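Local coordinates for protein ferredoxin--NADP reductase, apicoplast (Plasmodium falciparum, PDB 3JQQ) that transfers electrons between ferredoxin and NADP(H) through its bound FAD in the apicoplast, and may support the last step of isoprenoid precursor synthesis, at residues Lys13-Cys18 and Asp150-Gly155; Glu50-Gly55 and Thr154-Tyr159. The protein carries 1 engineered substitution. All blocks are in the same frame, centred on the assembly; numbering follows the deposited sequence.

Contact 1 of 2, residues Lys13-Cys18 and Asp150-Gly155; sequences KNPLKC and DIYLTG
Lys17 lies beside the ring of Tyr152, the two side chains pointing the same way from neighbouring antiparallel strands. CB of Lys17 touches CE2 of the tyrosine at 3.7 Å, CG approaches CZ at 4.0 Å, and CD reaches the phenolic OH, so the lysine runs alongside the tyrosine as far as its hydroxyl. The chain stays extended until chi4 (-64°), whose turn places NZ by Asp150. There the two side chains cross obliquely: NZ forms a salt bridge with OD1 at 2.9 Å, coming from above the carboxylate plane rather than within it. OD1 also pairs with Lys19, a second positive partner that would probably stabilise the ionised carboxylate. At the other end of the tyrosine, CB of Pro15 packs on CB of Tyr152 at 4.0 Å, and the proline also meets Ile57 and Tyr60.

The pairing joins strands 16-25 and 150-157 in the antiparallel barrel of the FAD-binding domain, as in other plant-type ferredoxin-NADP reductases. Leu16 and Leu153 form a hydrogen-bonded pair, with Leu16 N to Leu153 O at 2.8 Å and Leu153 N to Leu16 O at 2.9 Å; Cys18 and Ile151 form another, on the far side of the non-hydrogen-bonded pair Lys17 and Tyr152.

On the sheet face opposite the tyrosine, Cys18 is set against both Ile151 and Leu153. Its CB faces CG2 of Ile151 at 3.9 Å and CD2 of Leu153 at 3.6 Å. With SG anti to the carbonyl carbon (chi1 -60°), the sulfur is directed to that same leucine methyl. Ile40 of strand 35-41 touches Cys18, Ile151 and Leu153, while Ile56 of strand 53-56 meets the last two.

Contact 2 of 2, residues Glu50-Gly55 and Thr154-Tyr159; sequences EGHTCG and TGAHGY
Thr53 and His157 make a hydrogen-bonded antiparallel pair, Thr53 N giving its hydrogen to His157 O (3.1 Å) and His157 N to Thr53 O. Gly55 and Thr154 form another, Gly55 N to Thr154 O at 2.9 Å. They join neighbouring strands 53-56 and 150-157 of the FAD-binding domain's antiparallel sheet. Between the pairs one residue, Cys54, stands opposite two, Gly155 and Ala156, a beta bulge that includes the cis peptide before Ala156.

Among apolar contacts, CB of Ala156 lies over one face of the His52 ring in a CH-pi contact, 3.9 Å from its centroid and 22° off the normal. CG2 of Thr53 packs tightly on CB of His157, at 3.2 Å.

At ring edges, CD2 of His52 meets His157 O at 3.0 Å and Gly158 O lies in plane; ND1 accepts from Leu49 N. The His157 ring brings its edge to Gly55 N. Chi1 of 69° sets OG1 of Thr154 between its own N and carbonyl carbon, where it bonds NE2 of His157 (3.0 Å); that OG1 is 3.3 Å from CA of Gly55. Thr53 OG1 bonds to Tyr103 O of adjacent strand 101-104, and the side chain of Thr53 is about 5 Å from the bound FAD.

A neutral His52 would thus probably carry its proton on NE2, and the Thr154-His157 bond spans the bulge, fixing the imidazole beside bare Gly55.

How the contacts relate
From the N terminus, 13-18 begins the first strand of the FAD-binding barrel and 50-55 enters the third, before the chain returns along strand 150-157 to meet both. Contact 1 closes a loop of 131 residues; the shorter loop of contact 2, 98 residues, starts within it, and the two end together, since the contacts share Thr154 and Gly155. Strand 150-157 therefore stands between 16-25 and 53-56, pairing with the first through its early part and with the second through its later part. The contact centres are 13 Å apart, and CD1 of Leu153 packs on Gly55 O (3.2 Å) and on SG of Cys54, joining the two directly.

Contact 1 of 2, residues Lys13-Cys18 and Asp150-Gly155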
loop_
_atom_site.group_PDB
_atom_site.type_symbol
_atom_site.label_atom_id
_atom_site.label_comp_id
_atom_site.label_asym_id
_atom_site.label_seq_id
_atom_site.Cartn_x
_atom_site.Cartn_y
_atom_site.Cartn_z
ATOM N N LYS B 13 6.658 2.652 -24.491
ATOM C CA LYS B 13 7.043 3.218 -25.782
ATOM C C LYS B 13 6.071 2.807 -26.885
ATOM O O LYS B 13 5.706 3.621 -27.733
ATOM C CB LYS B 13 8.461 2.802 -26.160
ATOM C CG LYS B 13 9.556 3.465 -25.333
ATOM C CD LYS B 13 10.940 3.133 -25.882
ATOM C CE LYS B 13 11.159 1.625 -25.957
ATOM N NZ LYS B 13 12.484 1.262 -26.541
ATOM N N ASN B 14 5.665 1.540 -26.877
ATOM C CA ASN B 14 4.656 1.058 -27.818
ATOM C C ASN B 14 3.501 0.349 -27.113
ATOM O O ASN B 14 3.412 -0.877 -27.149
ATOM C CB ASN B 14 5.278 0.136 -28.878
ATOM C CG ASN B 14 5.637 -1.237 -28.328
ATOM O OD1 ASN B 14 6.049 -1.369 -27.176
ATOM N ND2 ASN B 14 5.485 -2.265 -29.156
ATOM N N PRO B 15 2.607 1.119 -26.474
ATOM C CA PRO B 15 1.483 0.494 -25.787
ATOM C C PRO B 15 0.453 -0.027 -26.787
ATOM O O PRO B 15 0.328 0.516 -27.885
ATOM C CB PRO B 15 0.894 1.648 -24.976
ATOM C CG PRO B 15 1.195 2.853 -25.790
ATOM C CD PRO B 15 2.529 2.591 -26.442
ATOM N N LEU B 16 -0.267 -1.079 -26.409
ATOM C CA LEU B 16 -1.313 -1.636 -27.263
ATOM C C LEU B 16 -2.647 -0.939 -27.011
ATOM O O LEU B 16 -3.136 -0.897 -25.880
ATOM C CB LEU B 16 -1.456 -3.144 -27.038
ATOM C CG LEU B 16 -2.545 -3.849 -27.854
ATOM C CD1 LEU B 16 -2.292 -3.684 -29.344
ATOM C CD2 LEU B 16 -2.636 -5.326 -27.482
ATOM N N LYS B 17 -3.219 -0.384 -28.075
ATOM C CA LYS B 17 -4.514 0.286 -28.021
ATOM C C LYS B 17 -5.636 -0.741 -27.934
ATOM O O LYS B 17 -5.782 -1.584 -28.818
ATOM C CB LYS B 17 -4.701 1.159 -29.264
ATOM C CG LYS B 17 -6.040 1.882 -29.350
ATOM C CD LYS B 17 -6.099 2.752 -30.604
ATOM C CE LYS B 17 -7.331 3.638 -30.625
ATOM N NZ LYS B 17 -8.597 2.849 -30.688
ATOM N N CYS B 18 -6.426 -0.666 -26.867
ATOM C CA CYS B 18 -7.500 -1.629 -26.638
ATOM C C CYS B 18 -8.844 -0.943 -26.462
ATOM O O CYS B 18 -8.925 0.285 -26.417
ATOM C CB CYS B 18 -7.199 -2.486 -25.406
ATOM S SG CYS B 18 -5.682 -3.461 -25.506
ATOM N N ASP B 150 -11.061 4.095 -25.424
ATOM C CA ASP B 150 -9.717 3.567 -25.640
ATOM C C ASP B 150 -9.005 3.370 -24.300
ATOM O O ASP B 150 -9.124 4.197 -23.398
ATOM C CB ASP B 150 -8.892 4.525 -26.509
ATOM C CG ASP B 150 -9.335 4.538 -27.965
ATOM O OD1 ASP B 150 -10.117 3.654 -28.370
ATOM O OD2 ASP B 150 -8.891 5.437 -28.713
ATOM N N ILE B 151 -8.281 2.268 -24.175
ATOM C CA ILE B 151 -7.401 2.056 -23.030
ATOM C C ILE B 151 -6.101 1.418 -23.518
ATOM O O ILE B 151 -6.124 0.507 -24.351
ATOM C CB ILE B 151 -8.067 1.197 -21.930
ATOM C CG1 ILE B 151 -7.197 1.166 -20.670
ATOM C CG2 ILE B 151 -8.344 -0.210 -22.436
ATOM C CD1 ILE B 151 -7.822 0.413 -19.506
ATOM N N TYR B 152 -4.971 1.911 -23.020
ATOM C CA TYR B 152 -3.668 1.492 -23.535
ATOM C C TYR B 152 -2.895 0.598 -22.562
ATOM O O TYR B 152 -2.577 1.003 -21.440
ATOM C CB TYR B 152 -2.837 2.711 -23.944
ATOM C CG TYR B 152 -3.435 3.499 -25.091
ATOM C CD1 TYR B 152 -4.497 4.373 -24.884
ATOM C CD2 TYR B 152 -2.939 3.370 -26.383
ATOM C CE1 TYR B 152 -5.048 5.095 -25.930
ATOM C CE2 TYR B 152 -3.483 4.087 -27.436
ATOM C CZ TYR B 152 -4.536 4.948 -27.203
ATOM O OH TYR B 152 -5.078 5.664 -28.246
ATOM N N LEU B 153 -2.603 -0.619 -23.018
ATOM C CA LEU B 153 -1.953 -1.649 -22.204
ATOM C C LEU B 153 -0.470 -1.825 -22.531
ATOM O O LEU B 153 -0.048 -1.655 -23.679
ATOM C CB LEU B 153 -2.644 -3.007 -22.399
ATOM C CG LEU B 153 -3.989 -3.356 -21.743
ATOM C CD1 LEU B 153 -4.027 -2.946 -20.280
ATOM C CD2 LEU B 153 -5.152 -2.742 -22.501
ATOM N N THR B 154 0.305 -2.179 -21.508
ATOM C CA THR B 154 1.676 -2.652 -21.675
ATOM C C THR B 154 1.749 -4.057 -21.081
ATOM O O THR B 154 0.874 -4.444 -20.305
ATOM C CB THR B 154 2.681 -1.760 -20.933
ATOM O OG1 THR B 154 2.512 -1.925 -19.518
ATOM C CG2 THR B 154 2.488 -0.297 -21.305
ATOM N N GLY B 155 2.783 -4.818 -21.431
ATOM C CA GLY B 155 2.963 -6.155 -20.854
ATOM C C GLY B 155 3.219 -7.250 -21.874
ATOM O O GLY B 155 3.449 -6.968 -23.050
#

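Contact 2 of 2, residues Glu50-Gly55 and Thr154-Tyr159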
loop_
_atom_site.group_PDB
_atom_site.type_symbol
_atom_site.label_atom_id
_atom_site.label_comp_id
_atom_site.label_asym_id
_atom_site.label_seq_id
_atom_site.Cartn_x
_atom_site.Cartn_y
_atom_site.Cartn_z
ATOM N N GLU B 50 -1.592 -17.053 -17.711
ATOM C CA GLU B 50 -2.317 -16.879 -16.469
ATOM C C GLU B 50 -1.343 -16.456 -15.366
ATOM O O GLU B 50 -0.257 -17.025 -15.239
ATOM C CB GLU B 50 -3.048 -18.170 -16.091
ATOM C CG GLU B 50 -4.247 -18.495 -16.983
ATOM C CD GLU B 50 -3.850 -19.048 -18.347
ATOM O OE1 GLU B 50 -2.699 -19.509 -18.497
ATOM O OE2 GLU B 50 -4.695 -19.019 -19.270
ATOM N N GLY B 51 -1.729 -15.453 -14.584
ATOM C CA GLY B 51 -0.885 -14.963 -13.501
ATOM C C GLY B 51 -0.173 -13.670 -13.845
ATOM O O GLY B 51 0.291 -12.952 -12.959
ATOM N N HIS B 52 -0.080 -13.369 -15.136
ATOM C CA HIS B 52 0.580 -12.144 -15.563
ATOM C C HIS B 52 -0.200 -10.897 -15.191
ATOM O O HIS B 52 -1.401 -10.940 -14.923
ATOM C CB HIS B 52 0.826 -12.138 -17.070
ATOM C CG HIS B 52 2.061 -12.870 -17.481
ATOM N ND1 HIS B 52 2.062 -13.816 -18.483
ATOM C CD2 HIS B 52 3.326 -12.807 -17.020
ATOM C CE1 HIS B 52 3.276 -14.297 -18.628
ATOM N NE2 HIS B 52 4.066 -13.703 -17.751
ATOM N N THR B 53 0.515 -9.783 -15.182
ATOM C CA THR B 53 -0.096 -8.486 -15.029
ATOM C C THR B 53 0.063 -7.725 -16.331
ATOM O O THR B 53 0.929 -8.040 -17.151
ATOM C CB THR B 53 0.586 -7.676 -13.926
ATOM O OG1 THR B 53 -0.027 -6.384 -13.839
ATOM C CG2 THR B 53 2.060 -7.500 -14.242
ATOM N N CYS B 54 -0.791 -6.730 -16.522
ATOM C CA CYS B 54 -0.630 -5.790 -17.608
ATOM C C CYS B 54 -0.453 -4.429 -16.973
ATOM O O CYS B 54 -0.757 -4.242 -15.796
ATOM C CB CYS B 54 -1.862 -5.792 -18.514
ATOM S SG CYS B 54 -3.414 -5.452 -17.646
ATOM N N GLY B 55 0.057 -3.482 -17.744
ATOM C CA GLY B 55 0.093 -2.102 -17.303
ATOM C C GLY B 55 -1.011 -1.338 -18.011
ATOM O O GLY B 55 -1.325 -1.609 -19.172
ATOM N N THR B 154 0.305 -2.179 -21.508
ATOM C CA THR B 154 1.676 -2.652 -21.675
ATOM C C THR B 154 1.749 -4.057 -21.081
ATOM O O THR B 154 0.874 -4.444 -20.305
ATOM C CB THR B 154 2.681 -1.760 -20.933
ATOM O OG1 THR B 154 2.512 -1.925 -19.518
ATOM C CG2 THR B 154 2.488 -0.297 -21.305
ATOM N N GLY B 155 2.783 -4.818 -21.431
ATOM C CA GLY B 155 2.963 -6.155 -20.854
ATOM C C GLY B 155 3.219 -7.250 -21.874
ATOM O O GLY B 155 3.449 -6.968 -23.050
ATOM N N ALA B 156 3.172 -8.509 -21.427
ATOM C CA ALA B 156 2.857 -8.851 -20.042
ATOM C C ALA B 156 4.029 -8.600 -19.098
ATOM O O ALA B 156 5.144 -8.342 -19.538
ATOM C CB ALA B 156 2.411 -10.306 -19.950
ATOM N N HIS B 157 3.757 -8.672 -17.798
ATOM C CA HIS B 157 4.784 -8.521 -16.781
ATOM C C HIS B 157 4.646 -9.609 -15.726
ATOM O O HIS B 157 3.574 -10.197 -15.562
ATOM C CB HIS B 157 4.683 -7.162 -16.082
ATOM C CG HIS B 157 4.497 -6.003 -17.009
ATOM N ND1 HIS B 157 5.546 -5.401 -17.671
ATOM C CD2 HIS B 157 3.393 -5.316 -17.360
ATOM C CE1 HIS B 157 5.088 -4.398 -18.409
ATOM N NE2 HIS B 157 3.786 -4.327 -18.235
ATOM N N GLY B 158 5.733 -9.859 -15.001
ATOM C CA GLY B 158 5.700 -10.745 -13.844
ATOM C C GLY B 158 6.025 -12.192 -14.152
ATOM O O GLY B 158 6.205 -12.570 -15.309
ATOM N N TYR B 159 6.100 -13.003 -13.103
ATOM C CA TYR B 159 6.390 -14.421 -13.243
ATOM C C TYR B 159 5.573 -15.203 -12.219
ATOM O O TYR B 159 5.944 -16.303 -11.813
ATOM C CB TYR B 159 7.889 -14.684 -13.062
ATOM C CG TYR B 159 8.772 -13.818 -13.937
ATOM C CD1 TYR B 159 9.270 -12.608 -13.472
ATOM C CD2 TYR B 159 9.103 -14.207 -15.231
ATOM C CE1 TYR B 159 10.075 -11.812 -14.264
ATOM C CE2 TYR B 159 9.908 -13.415 -16.034
ATOM C CZ TYR B 159 10.391 -12.218 -15.543
ATOM O OH TYR B 159 11.191 -11.421 -16.330
#